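Local coordinates for CYTH domain-containing protein (Pyrococcus horikoshii, PDB 2DC4) that is of unknown function but carries a CYTH domain, the family of class IV adenylyl cyclases and thiamine triphosphatases, and probably binds a triphosphate-bearing ligand, at residues E12-K17 with F112-V117; R102-Y105 with V110-E113; V34-P39 with L86-G91. All blocks are in the same frame, centred on the assembly; numbering follows the deposited sequence.

How the interactions relate
All three contacts belong to the closed antiparallel barrel of the CYTH domain and to the helices packed on its outside. Interactions 1 and 2 share Phe112 and Glu113 on strand 110-117, and their centres lie about 8 Å apart: one packs helix 11-21 on that strand, the other pairs the strand with 94-107. Interaction 3, where strand 24-36 meets helix 80-89, lies on the opposite side of the chain's centre, its centre about 31 and 28 Å from those of interactions 1 and 2. Along the chain it is nested within the span closed by interaction 1 and precedes interaction 2. The long neighbouring strands 24-36 and 94-107 connect the two ends, and the end with interaction 3 adjoins the second subunit.

Interaction 1. Residues E12-K17 with F112-V117; sequences EDIKRK and FELNRV
Ile14 and Leu114 form the apolar heart of this contact between helix 11-21 and strand 110-117. Their side chains slide past each other in opposite directions, and CG2 of Ile14 meets CD1 of Leu114 at 3.5 Å, tight for two methyl carbons. The same Ile14 CG2 is 3.7 Å from Leu114 CD2, so one methyl of the helix touches both ends of the leucine fork. Leu114 CG stands anti to the backbone N, which carries the fork out from the strand to the helix. Lys15 adds the root of its chain: CB packs on Leu114 CD2 at 3.7 Å, while the extended methylenes lead away and the amino group pairs with Glu19 one turn on.

The charged part is formed by Glu12 and Arg116. OE1 of Glu12 stands 3.9 Å from Arg116 NH1, a long salt bridge, with the carboxylate and guanidinium planes 85° apart. Water 1 bridges the gap, donating to Glu12 OE1 at 2.7 Å and accepting from Arg116 NH1 at 3.2 Å, in the plane of the guanidinium at its edge. The bend of Glu12 at chi2 (78°) brings its carboxylate back toward the strand although its CB points away from it. A stronger partner of the arginine is Asp122, which pairs with NE, and Phe11 makes a cation-pi contact with it.

The axes of the two short segments run nearly antiparallel, at 162° and 10.0 Å at closest approach, a spacing usual for a helix lying on a sheet. Leu124 of strand 121-128 and Leu147 extend the apolar patch around Ile14, Phe11 also packs on Leu114, and Tyr105 and Trp103 of strand 94-107 flank Lys15 and Arg116 respectively.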
ATOM      1  N   GLU A  12      27.853  16.288  14.170  1.00 25.97           N
ATOM      2  CA  GLU A  12      27.890  17.582  14.831  1.00 27.44           C
ATOM      3  C   GLU A  12      28.465  18.709  13.977  1.00 27.07           C
ATOM      4  O   GLU A  12      27.905  19.801  13.928  1.00 26.32           O
ATOM      5  CB  GLU A  12      28.670  17.477  16.148  1.00 30.35           C
ATOM      6  CG  GLU A  12      27.994  16.616  17.216  1.00 34.85           C
ATOM      7  CD  GLU A  12      28.165  15.120  16.992  1.00 37.75           C
ATOM      8  OE1 GLU A  12      27.559  14.335  17.759  1.00 39.01           O
ATOM      9  OE2 GLU A  12      28.907  14.725  16.061  1.00 37.88           O
ATOM     10  N   ASP A  13      29.573  18.439  13.297  1.00 27.62           N
ATOM     11  CA  ASP A  13      30.211  19.452  12.466  1.00 28.99           C
ATOM     12  C   ASP A  13      29.339  19.899  11.294  1.00 26.75           C
ATOM     13  O   ASP A  13      29.153  21.095  11.069  1.00 25.08           O
ATOM     14  CB  ASP A  13      31.551  18.932  11.930  1.00 32.95           C
ATOM     15  CG  ASP A  13      32.502  18.510  13.038  1.00 37.33           C
ATOM     16  OD1 ASP A  13      32.666  19.277  14.011  1.00 39.45           O
ATOM     17  OD2 ASP A  13      33.095  17.414  12.935  1.00 40.56           O
ATOM     18  N   ILE A  14      28.793  18.940  10.555  1.00 23.58           N
ATOM     19  CA  ILE A  14      27.973  19.277   9.399  1.00 23.98           C
ATOM     20  C   ILE A  14      26.633  19.914   9.774  1.00 23.21           C
ATOM     21  O   ILE A  14      26.119  20.760   9.041  1.00 22.23           O
ATOM     22  CB  ILE A  14      27.747  18.039   8.504  1.00 26.36           C
ATOM     23  CG1 ILE A  14      27.426  18.490   7.077  1.00 28.11           C
ATOM     24  CG2 ILE A  14      26.631  17.170   9.063  1.00 26.74           C
ATOM     25  CD1 ILE A  14      28.602  19.146   6.368  1.00 29.50           C
ATOM     26  N   LYS A  15      26.072  19.515  10.913  1.00 23.14           N
ATOM     27  CA  LYS A  15      24.808  20.087  11.367  1.00 24.63           C
ATOM     28  C   LYS A  15      25.055  21.577  11.589  1.00 25.15           C
ATOM     29  O   LYS A  15      24.261  22.423  11.175  1.00 23.72           O
ATOM     30  CB  LYS A  15      24.356  19.422  12.672  1.00 23.34           C
ATOM     31  CG  LYS A  15      23.050  19.966  13.247  1.00 25.02           C
ATOM     32  CD  LYS A  15      22.597  19.142  14.445  1.00 27.21           C
ATOM     33  CE  LYS A  15      21.282  19.646  15.025  1.00 29.47           C
ATOM     34  NZ  LYS A  15      21.390  21.012  15.614  1.00 32.70           N
ATOM     35  N   ARG A  16      26.177  21.885  12.231  1.00 25.36           N
ATOM     36  CA  ARG A  16      26.558  23.266  12.494  1.00 26.93           C
ATOM     37  C   ARG A  16      26.724  24.043  11.185  1.00 25.00           C
ATOM     38  O   ARG A  16      26.267  25.178  11.070  1.00 26.29           O
ATOM     39  CB  ARG A  16      27.864  23.304  13.298  1.00 29.39           C
ATOM     40  CG  ARG A  16      28.356  24.706  13.614  1.00 35.53           C
ATOM     41  CD  ARG A  16      29.555  24.708  14.563  1.00 38.73           C
ATOM     42  NE  ARG A  16      29.632  23.511  15.397  1.00 42.97           N
ATOM     43  CZ  ARG A  16      30.623  22.627  15.349  1.00 43.95           C
ATOM     44  NH1 ARG A  16      31.633  22.799  14.504  1.00 45.28           N
ATOM     45  NH2 ARG A  16      30.609  21.568  16.149  1.00 44.59           N
ATOM     46  N   LYS A  17      27.375  23.429  10.198  1.00 24.44           N
ATOM     47  CA  LYS A  17      27.583  24.086   8.909  1.00 24.96           C
ATOM     48  C   LYS A  17      26.274  24.343   8.175  1.00 24.26           C
ATOM     49  O   LYS A  17      26.064  25.422   7.632  1.00 22.97           O
ATOM     50  CB  LYS A  17      28.496  23.247   8.009  1.00 26.56           C
ATOM     51  CG  LYS A  17      29.949  23.184   8.452  1.00 31.74           C
ATOM     52  CD  LYS A  17      30.662  24.523   8.292  1.00 31.19           C
ATOM     53  CE  LYS A  17      30.984  24.835   6.834  1.00 33.27           C
ATOM     54  NZ  LYS A  17      31.880  26.023   6.727  1.00 33.61           N
ATOM     55  N   PHE A 112      18.340  18.933   2.654  1.00 16.70           N
ATOM     56  CA  PHE A 112      19.434  18.281   3.348  1.00 17.57           C
ATOM     57  C   PHE A 112      18.827  17.236   4.264  1.00 16.98           C
ATOM     58  O   PHE A 112      17.929  17.541   5.049  1.00 16.69           O
ATOM     59  CB  PHE A 112      20.216  19.281   4.209  1.00 17.80           C
ATOM     60  CG  PHE A 112      20.804  20.425   3.438  1.00 21.67           C
ATOM     61  CD1 PHE A 112      20.087  21.606   3.263  1.00 23.23           C
ATOM     62  CD2 PHE A 112      22.071  20.317   2.875  1.00 22.23           C
ATOM     63  CE1 PHE A 112      20.624  22.665   2.536  1.00 25.26           C
ATOM     64  CE2 PHE A 112      22.620  21.369   2.146  1.00 25.81           C
ATOM     65  CZ  PHE A 112      21.896  22.546   1.974  1.00 26.23           C
ATOM     66  N   GLU A 113      19.294  16.000   4.153  1.00 17.36           N
ATOM     67  CA  GLU A 113      18.804  14.947   5.033  1.00 17.30           C
ATOM     68  C   GLU A 113      20.029  14.445   5.780  1.00 15.14           C
ATOM     69  O   GLU A 113      20.856  13.731   5.216  1.00 15.85           O
ATOM     70  CB  GLU A 113      18.167  13.803   4.237  1.00 19.04           C
ATOM     71  CG  GLU A 113      17.050  14.249   3.288  1.00 26.46           C
ATOM     72  CD  GLU A 113      16.328  13.088   2.633  1.00 29.40           C
ATOM     73  OE1 GLU A 113      16.996  12.125   2.199  1.00 32.45           O
ATOM     74  OE2 GLU A 113      15.086  13.146   2.538  1.00 33.46           O
ATOM     75  N   LEU A 114      20.149  14.846   7.042  1.00 16.80           N
ATOM     76  CA  LEU A 114      21.279  14.443   7.877  1.00 17.61           C
ATOM     77  C   LEU A 114      20.829  13.214   8.638  1.00 17.29           C
ATOM     78  O   LEU A 114      19.974  13.298   9.521  1.00 17.16           O
ATOM     79  CB  LEU A 114      21.652  15.576   8.836  1.00 19.02           C
ATOM     80  CG  LEU A 114      22.866  15.354   9.737  1.00 20.16           C
ATOM     81  CD1 LEU A 114      24.050  14.873   8.900  1.00 19.53           C
ATOM     82  CD2 LEU A 114      23.202  16.654  10.456  1.00 21.34           C
ATOM     83  N   ASN A 115      21.421  12.076   8.296  1.00 17.55           N
ATOM     84  CA  ASN A 115      21.035  10.804   8.887  1.00 18.11           C
ATOM     85  C   ASN A 115      22.001  10.147   9.850  1.00 19.29           C
ATOM     86  O   ASN A 115      23.184  10.001   9.548  1.00 21.19           O
ATOM     87  CB  ASN A 115      20.760   9.798   7.777  1.00 18.66           C
ATOM     88  CG  ASN A 115      19.734  10.291   6.791  1.00 21.34           C
ATOM     89  OD1 ASN A 115      18.596  10.567   7.158  1.00 26.59           O
ATOM     90  ND2 ASN A 115      20.133  10.409   5.529  1.00 20.45           N
ATOM     91  N   ARG A 116      21.481   9.735  11.003  1.00 17.86           N
ATOM     92  CA  ARG A 116      22.285   8.998  11.971  1.00 17.75           C
ATOM     93  C   ARG A 116      21.703   7.597  11.811  1.00 17.55           C
ATOM     94  O   ARG A 116      20.634   7.291  12.338  1.00 18.55           O
ATOM     95  CB  ARG A 116      22.074   9.542  13.385  1.00 17.44           C
ATOM     96  CG  ARG A 116      22.324  11.036  13.475  1.00 20.73           C
ATOM     97  CD  ARG A 116      22.879  11.452  14.820  1.00 24.12           C
ATOM     98  NE  ARG A 116      24.291  11.111  14.944  1.00 25.84           N
ATOM     99  CZ  ARG A 116      25.038  11.408  16.001  1.00 27.76           C
ATOM    100  NH1 ARG A 116      24.503  12.047  17.032  1.00 29.14           N
ATOM    101  NH2 ARG A 116      26.325  11.087  16.015  1.00 28.31           N
ATOM    102  N   VAL A 117      22.412   6.766  11.056  1.00 17.08           N
ATOM    103  CA  VAL A 117      21.950   5.410  10.706  1.00 17.47           C
ATOM    104  C   VAL A 117      22.509   4.326  11.631  1.00 20.10           C
ATOM    105  O   VAL A 117      23.715   4.113  11.750  1.00 22.05           O
ATOM    106  CB  VAL A 117      22.375   5.088   9.272  1.00 18.72           C
ATOM    107  CG1 VAL A 117      21.752   3.755   8.855  1.00 20.06           C
ATOM    108  CG2 VAL A 117      21.916   6.171   8.324  1.00 17.07           C
TER
HETATM  109  O   HOH W   1      26.961  11.986  19.048  1.00 41.94           O

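Interaction 2. Residues R102-Y105 with V110-E113; sequences RWIY and VTFE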
ATOM      1  N   ARG A 102      16.581  11.015  11.188  1.00 18.29           N
ATOM      2  CA  ARG A 102      16.861  11.996  10.145  1.00 18.30           C
ATOM      3  C   ARG A 102      16.499  13.437  10.490  1.00 16.88           C
ATOM      4  O   ARG A 102      15.383  13.726  10.928  1.00 17.06           O
ATOM      5  CB  ARG A 102      16.130  11.582   8.862  1.00 18.38           C
ATOM      6  CG  ARG A 102      16.229  12.582   7.712  1.00 19.33           C
ATOM      7  CD  ARG A 102      15.486  12.063   6.482  1.00 22.15           C
ATOM      8  NE  ARG A 102      16.181  10.936   5.865  1.00 24.23           N
ATOM      9  CZ  ARG A 102      15.711  10.224   4.843  1.00 25.05           C
ATOM     10  NH1 ARG A 102      14.532  10.515   4.308  1.00 25.83           N
ATOM     11  NH2 ARG A 102      16.422   9.217   4.353  1.00 29.01           N
ATOM     12  N   TRP A 103      17.468  14.331  10.297  1.00 15.45           N
ATOM     13  CA  TRP A 103      17.304  15.763  10.518  1.00 18.15           C
ATOM     14  C   TRP A 103      17.102  16.350   9.125  1.00 17.23           C
ATOM     15  O   TRP A 103      17.969  16.212   8.262  1.00 17.13           O
ATOM     16  CB  TRP A 103      18.574  16.352  11.131  1.00 20.44           C
ATOM     17  CG  TRP A 103      18.613  16.308  12.618  1.00 23.07           C
ATOM     18  CD1 TRP A 103      18.404  17.352  13.473  1.00 24.22           C
ATOM     19  CD2 TRP A 103      18.885  15.170  13.433  1.00 24.51           C
ATOM     20  NE1 TRP A 103      18.533  16.934  14.769  1.00 26.47           N
ATOM     21  CE2 TRP A 103      18.827  15.595  14.776  1.00 24.67           C
ATOM     22  CE3 TRP A 103      19.174  13.826  13.162  1.00 23.28           C
ATOM     23  CZ2 TRP A 103      19.048  14.730  15.848  1.00 25.92           C
ATOM     24  CZ3 TRP A 103      19.395  12.962  14.229  1.00 26.68           C
ATOM     25  CH2 TRP A 103      19.330  13.418  15.555  1.00 27.04           C
ATOM     26  N   ILE A 104      15.963  16.994   8.905  1.00 15.02           N
ATOM     27  CA  ILE A 104      15.650  17.566   7.601  1.00 17.19           C
ATOM     28  C   ILE A 104      15.746  19.085   7.619  1.00 16.13           C
ATOM     29  O   ILE A 104      15.182  19.737   8.492  1.00 15.75           O
ATOM     30  CB  ILE A 104      14.216  17.166   7.151  1.00 17.47           C
ATOM     31  CG1 ILE A 104      14.073  15.641   7.171  1.00 18.51           C
ATOM     32  CG2 ILE A 104      13.923  17.721   5.748  1.00 17.88           C
ATOM     33  CD1 ILE A 104      12.651  15.144   6.921  1.00 22.19           C
ATOM     34  N   TYR A 105      16.488  19.633   6.661  1.00 16.60           N
ATOM     35  CA  TYR A 105      16.650  21.083   6.510  1.00 17.02           C
ATOM     36  C   TYR A 105      16.341  21.419   5.056  1.00 17.49           C
ATOM     37  O   TYR A 105      16.566  20.601   4.172  1.00 18.01           O
ATOM     38  CB  TYR A 105      18.085  21.515   6.812  1.00 17.05           C
ATOM     39  CG  TYR A 105      18.507  21.331   8.241  1.00 19.48           C
ATOM     40  CD1 TYR A 105      18.429  22.383   9.154  1.00 18.21           C
ATOM     41  CD2 TYR A 105      19.014  20.108   8.682  1.00 21.25           C
ATOM     42  CE1 TYR A 105      18.857  22.221  10.479  1.00 21.41           C
ATOM     43  CE2 TYR A 105      19.439  19.936   9.987  1.00 23.25           C
ATOM     44  CZ  TYR A 105      19.364  20.991  10.882  1.00 22.42           C
ATOM     45  OH  TYR A 105      19.829  20.820  12.162  1.00 25.57           O
ATOM     46  N   VAL A 110      16.839  22.821  -2.593  1.00 20.57           N
ATOM     47  CA  VAL A 110      17.724  21.804  -2.032  1.00 19.52           C
ATOM     48  C   VAL A 110      17.217  21.322  -0.682  1.00 18.88           C
ATOM     49  O   VAL A 110      16.753  22.112   0.139  1.00 20.04           O
ATOM     50  CB  VAL A 110      19.160  22.352  -1.848  1.00 20.30           C
ATOM     51  CG1 VAL A 110      20.008  21.371  -1.032  1.00 21.49           C
ATOM     52  CG2 VAL A 110      19.797  22.581  -3.210  1.00 23.46           C
ATOM     53  N   THR A 111      17.306  20.015  -0.467  1.00 19.70           N
ATOM     54  CA  THR A 111      16.892  19.419   0.788  1.00 17.86           C
ATOM     55  C   THR A 111      18.090  18.690   1.374  1.00 16.85           C
ATOM     56  O   THR A 111      18.788  17.952   0.674  1.00 18.17           O
ATOM     57  CB  THR A 111      15.744  18.409   0.585  1.00 18.86           C
ATOM     58  OG1 THR A 111      14.605  19.089   0.042  1.00 22.35           O
ATOM     59  CG2 THR A 111      15.358  17.760   1.914  1.00 21.61           C
ATOM     60  N   PHE A 112      18.340  18.933   2.654  1.00 16.70           N
ATOM     61  CA  PHE A 112      19.434  18.281   3.348  1.00 17.57           C
ATOM     62  C   PHE A 112      18.827  17.236   4.264  1.00 16.98           C
ATOM     63  O   PHE A 112      17.929  17.541   5.049  1.00 16.69           O
ATOM     64  CB  PHE A 112      20.216  19.281   4.209  1.00 17.80           C
ATOM     65  CG  PHE A 112      20.804  20.425   3.438  1.00 21.67           C
ATOM     66  CD1 PHE A 112      20.087  21.606   3.263  1.00 23.23           C
ATOM     67  CD2 PHE A 112      22.071  20.317   2.875  1.00 22.23           C
ATOM     68  CE1 PHE A 112      20.624  22.665   2.536  1.00 25.26           C
ATOM     69  CE2 PHE A 112      22.620  21.369   2.146  1.00 25.81           C
ATOM     70  CZ  PHE A 112      21.896  22.546   1.974  1.00 26.23           C
ATOM     71  N   GLU A 113      19.294  16.000   4.153  1.00 17.36           N
ATOM     72  CA  GLU A 113      18.804  14.947   5.033  1.00 17.30           C
ATOM     73  C   GLU A 113      20.029  14.445   5.780  1.00 15.14           C
ATOM     74  O   GLU A 113      20.856  13.731   5.216  1.00 15.85           O
ATOM     75  CB  GLU A 113      18.167  13.803   4.237  1.00 19.04           C
ATOM     76  CG  GLU A 113      17.050  14.249   3.288  1.00 26.46           C
ATOM     77  CD  GLU A 113      16.328  13.088   2.633  1.00 29.40           C
ATOM     78  OE1 GLU A 113      16.996  12.125   2.199  1.00 32.45           O
ATOM     79  OE2 GLU A 113      15.086  13.146   2.538  1.00 33.46           O
TER
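The Arg102 guanidinium carries the Glu113 carboxylate over one face, the two planes stacked 27° apart. OE1 of Glu113 sits over the centre of the group, 3.5 Å from Arg102 CZ, and OE2 comes to 3.2 Å from NH1. The salt bridge to OE2 rests on charge, since that oxygen lies well out of the guanidinium plane and no N-H points at it; Arg102 NE instead bonds to Asn115 OD1. The arginine chain runs extended to CD, which lies 3.9 Å from Glu113 CB; the bend at chi3 (-71°) then turns NE and the guanidinium over toward the glutamate. Val110 CG1 lies over one face of the Phe112 ring, offset to the rim, while Tyr105 O is at the ring's edge.

Tyr105 and Phe112 are an antiparallel hydrogen-bonded pair: Tyr105 N gives to Phe112 O at 3.0 Å and Phe112 N to Tyr105 O at 2.9 Å, both nearly straight. Their CB atoms touch at 4.0 Å. Ile104 and Glu113 form the next, non-hydrogen-bonded pair, on the other face, where Ile104 CG2 lies beside Thr111 CG2.

This hairpin is flanked in the barrel by strands 24-36 and 121-128. Helix 11-21 packs on Trp103, Tyr105 and Phe112, and helix 133-146 on Val110 and Phe112.

Interaction 3. Residues V34-P39 with L86-G91; sequences VYFELP and LFKRLG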
ATOM      1  N   VAL A  34      11.766  -1.442   6.248  1.00 19.07           N
ATOM      2  CA  VAL A  34      11.901  -2.875   6.032  1.00 18.92           C
ATOM      3  C   VAL A  34      12.007  -3.067   4.521  1.00 18.69           C
ATOM      4  O   VAL A  34      11.060  -2.803   3.774  1.00 18.90           O
ATOM      5  CB  VAL A  34      10.689  -3.660   6.590  1.00 19.19           C
ATOM      6  CG1 VAL A  34      10.790  -5.123   6.195  1.00 18.69           C
ATOM      7  CG2 VAL A  34      10.644  -3.524   8.097  1.00 19.04           C
ATOM      8  N   TYR A  35      13.183  -3.494   4.068  1.00 18.79           N
ATOM      9  CA  TYR A  35      13.425  -3.698   2.644  1.00 19.36           C
ATOM     10  C   TYR A  35      13.115  -5.101   2.170  1.00 19.16           C
ATOM     11  O   TYR A  35      13.308  -6.070   2.897  1.00 19.61           O
ATOM     12  CB  TYR A  35      14.883  -3.393   2.293  1.00 19.90           C
ATOM     13  CG  TYR A  35      15.215  -1.924   2.210  1.00 19.04           C
ATOM     14  CD1 TYR A  35      15.419  -1.168   3.360  1.00 21.67           C
ATOM     15  CD2 TYR A  35      15.333  -1.292   0.972  1.00 22.02           C
ATOM     16  CE1 TYR A  35      15.736   0.183   3.285  1.00 21.19           C
ATOM     17  CE2 TYR A  35      15.648   0.062   0.883  1.00 21.15           C
ATOM     18  CZ  TYR A  35      15.850   0.790   2.040  1.00 22.47           C
ATOM     19  OH  TYR A  35      16.157   2.128   1.956  1.00 23.89           O
ATOM     20  N   PHE A  36      12.642  -5.191   0.932  1.00 19.75           N
ATOM     21  CA  PHE A  36      12.309  -6.461   0.305  1.00 22.20           C
ATOM     22  C   PHE A  36      13.178  -6.615  -0.931  1.00 23.93           C
ATOM     23  O   PHE A  36      13.286  -5.699  -1.742  1.00 25.52           O
ATOM     24  CB  PHE A  36      10.828  -6.488  -0.070  1.00 21.58           C
ATOM     25  CG  PHE A  36       9.925  -6.661   1.107  1.00 22.17           C
ATOM     26  CD1 PHE A  36       9.684  -7.926   1.630  1.00 22.63           C
ATOM     27  CD2 PHE A  36       9.356  -5.555   1.732  1.00 21.26           C
ATOM     28  CE1 PHE A  36       8.888  -8.092   2.763  1.00 22.86           C
ATOM     29  CE2 PHE A  36       8.562  -5.708   2.862  1.00 22.39           C
ATOM     30  CZ  PHE A  36       8.326  -6.978   3.381  1.00 22.18           C
ATOM     31  N   GLU A  37      13.798  -7.780  -1.069  1.00 26.25           N
ATOM     32  CA  GLU A  37      14.691  -8.040  -2.187  1.00 28.28           C
ATOM     33  C   GLU A  37      14.032  -8.104  -3.561  1.00 29.27           C
ATOM     34  O   GLU A  37      13.127  -8.903  -3.808  1.00 28.49           O
ATOM     35  CB  GLU A  37      15.485  -9.324  -1.927  1.00 32.32           C
ATOM     36  CG  GLU A  37      16.426  -9.709  -3.053  1.00 38.38           C
ATOM     37  CD  GLU A  37      17.480 -10.711  -2.617  1.00 41.56           C
ATOM     38  OE1 GLU A  37      17.124 -11.686  -1.920  1.00 44.46           O
ATOM     39  OE2 GLU A  37      18.662 -10.527  -2.980  1.00 43.29           O
ATOM     40  N   LEU A  38      14.504  -7.241  -4.453  1.00 29.66           N
ATOM     41  CA  LEU A  38      14.008  -7.176  -5.819  1.00 30.33           C
ATOM     42  C   LEU A  38      15.213  -7.337  -6.725  1.00 32.94           C
ATOM     43  O   LEU A  38      16.351  -7.169  -6.287  1.00 33.42           O
ATOM     44  CB  LEU A  38      13.368  -5.819  -6.110  1.00 29.73           C
ATOM     45  CG  LEU A  38      12.073  -5.446  -5.395  1.00 28.96           C
ATOM     46  CD1 LEU A  38      11.595  -4.094  -5.907  1.00 27.30           C
ATOM     47  CD2 LEU A  38      11.022  -6.514  -5.651  1.00 29.21           C
ATOM     48  N   PRO A  39      14.984  -7.671  -8.000  1.00 35.29           N
ATOM     49  CA  PRO A  39      16.131  -7.823  -8.896  1.00 37.27           C
ATOM     50  C   PRO A  39      16.758  -6.455  -9.136  1.00 38.52           C
ATOM     51  O   PRO A  39      16.068  -5.435  -9.109  1.00 39.06           O
ATOM     52  CB  PRO A  39      15.503  -8.413 -10.157  1.00 37.36           C
ATOM     53  CG  PRO A  39      14.132  -7.810 -10.156  1.00 37.70           C
ATOM     54  CD  PRO A  39      13.721  -7.945  -8.705  1.00 35.47           C
ATOM     55  N   LEU A  86       1.849  -8.264   3.610  1.00 18.15           N
ATOM     56  CA  LEU A  86       1.469  -8.423   2.212  1.00 18.59           C
ATOM     57  C   LEU A  86       2.631  -8.821   1.309  1.00 18.99           C
ATOM     58  O   LEU A  86       2.527  -9.777   0.545  1.00 20.05           O
ATOM     59  CB  LEU A  86       0.854  -7.128   1.677  1.00 19.23           C
ATOM     60  CG  LEU A  86       0.572  -7.092   0.173  1.00 20.76           C
ATOM     61  CD1 LEU A  86      -0.525  -8.088  -0.159  1.00 21.27           C
ATOM     62  CD2 LEU A  86       0.147  -5.687  -0.241  1.00 21.29           C
ATOM     63  N   PHE A  87       3.739  -8.092   1.379  1.00 18.14           N
ATOM     64  CA  PHE A  87       4.858  -8.430   0.513  1.00 18.45           C
ATOM     65  C   PHE A  87       5.437  -9.802   0.820  1.00 19.26           C
ATOM     66  O   PHE A  87       5.877 -10.508  -0.086  1.00 21.19           O
ATOM     67  CB  PHE A  87       5.914  -7.324   0.572  1.00 17.88           C
ATOM     68  CG  PHE A  87       5.453  -6.047  -0.065  1.00 17.65           C
ATOM     69  CD1 PHE A  87       4.988  -6.051  -1.378  1.00 18.90           C
ATOM     70  CD2 PHE A  87       5.435  -4.847   0.649  1.00 19.28           C
ATOM     71  CE1 PHE A  87       4.511  -4.891  -1.972  1.00 18.34           C
ATOM     72  CE2 PHE A  87       4.958  -3.678   0.060  1.00 21.33           C
ATOM     73  CZ  PHE A  87       4.495  -3.703  -1.253  1.00 19.65           C
ATOM     74  N   LYS A  88       5.411 -10.195   2.088  1.00 21.19           N
ATOM     75  CA  LYS A  88       5.902 -11.518   2.448  1.00 23.31           C
ATOM     76  C   LYS A  88       4.971 -12.565   1.838  1.00 25.21           C
ATOM     77  O   LYS A  88       5.430 -13.560   1.281  1.00 25.97           O
ATOM     78  CB  LYS A  88       5.933 -11.700   3.964  1.00 25.05           C
ATOM     79  CG  LYS A  88       7.027 -10.925   4.674  1.00 25.37           C
ATOM     80  CD  LYS A  88       6.952 -11.179   6.171  1.00 25.62           C
ATOM     81  CE  LYS A  88       8.027 -10.436   6.930  1.00 28.42           C
ATOM     82  NZ  LYS A  88       7.866 -10.646   8.398  1.00 29.13           N
ATOM     83  N   ARG A  89       3.664 -12.341   1.942  1.00 25.20           N
ATOM     84  CA  ARG A  89       2.703 -13.294   1.390  1.00 27.48           C
ATOM     85  C   ARG A  89       2.729 -13.345  -0.133  1.00 27.37           C
ATOM     86  O   ARG A  89       2.289 -14.327  -0.732  1.00 28.16           O
ATOM     87  CB  ARG A  89       1.291 -12.985   1.891  1.00 27.42           C
ATOM     88  CG  ARG A  89       1.118 -13.294   3.374  1.00 29.27           C
ATOM     89  CD  ARG A  89      -0.333 -13.224   3.826  1.00 30.47           C
ATOM     90  NE  ARG A  89      -0.464 -13.502   5.254  1.00 31.78           N
ATOM     91  CZ  ARG A  89      -0.227 -14.686   5.813  1.00 34.61           C
ATOM     92  NH1 ARG A  89       0.151 -15.715   5.067  1.00 36.88           N
ATOM     93  NH2 ARG A  89      -0.362 -14.840   7.123  1.00 36.23           N
ATOM     94  N   LEU A  90       3.256 -12.295  -0.757  1.00 26.93           N
ATOM     95  CA  LEU A  90       3.352 -12.248  -2.209  1.00 25.74           C
ATOM     96  C   LEU A  90       4.626 -12.948  -2.678  1.00 26.79           C
ATOM     97  O   LEU A  90       4.879 -13.053  -3.876  1.00 28.12           O
ATOM     98  CB  LEU A  90       3.331 -10.798  -2.708  1.00 25.91           C
ATOM     99  CG  LEU A  90       1.993 -10.070  -2.557  1.00 24.61           C
ATOM    100  CD1 LEU A  90       2.119  -8.631  -3.032  1.00 25.51           C
ATOM    101  CD2 LEU A  90       0.929 -10.808  -3.366  1.00 28.01           C
ATOM    102  N   GLY A  91       5.430 -13.413  -1.729  1.00 27.04           N
ATOM    103  CA  GLY A  91       6.652 -14.120  -2.081  1.00 27.37           C
ATOM    104  C   GLY A  91       7.952 -13.349  -1.955  1.00 28.10           C
ATOM    105  O   GLY A  91       9.027 -13.896  -2.214  1.00 29.37           O
TER
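Phe36, in strand 24-36, and Phe87, in the last turns of helix 80-89, have the nearest backbones, their CA atoms 7.7 Å apart, with no hydrogen bond joining the segments. The arrangement is a helix resting on the barrel of the CYTH fold and ending in a Schellman motif: Gly91, with positive phi, follows the helix, and its N bonds back to Lys88 O at 3.0 Å.

The contact is carried by the Phe36 ring. Its side chain leaves the strand with CG anti to the carbonyl carbon (chi1 -74°) and presents a face to the helix. CB of Phe87 lies over the middle of that face, 3.6 Å from the ring centroid and 9° off the normal, a CH-pi contact. The two side chains cross at about a right angle. Their rings meet obliquely, planes 55° apart and centroids separated by 5.4 Å, and Phe87 CD2 reaches Phe36 CE2 at 3.9 Å. The phenylalanine of the helix thus touches the other through both its methylene and one flank of its ring.

Phe36 also packs on Ile84, Leu44, Val94 and Phe92, and Phe87 reaches Leu44, Val46 and Phe92, so the pair is part of an apolar layer between helix 80-89 and strands 24-36, 42-49 and 94-107. The second subunit is close by: Leu38 packs on Leu90 of that subunit, and Leu90 on its Leu38, which places this end of the barrel at the dimer interface. Lys88 approaches the Phe36 ring differently, its extended chain crossing the phenylalanine nearly at right angles, with CG in the ring plane at the edge, 3.9 Å from Phe36 CE1.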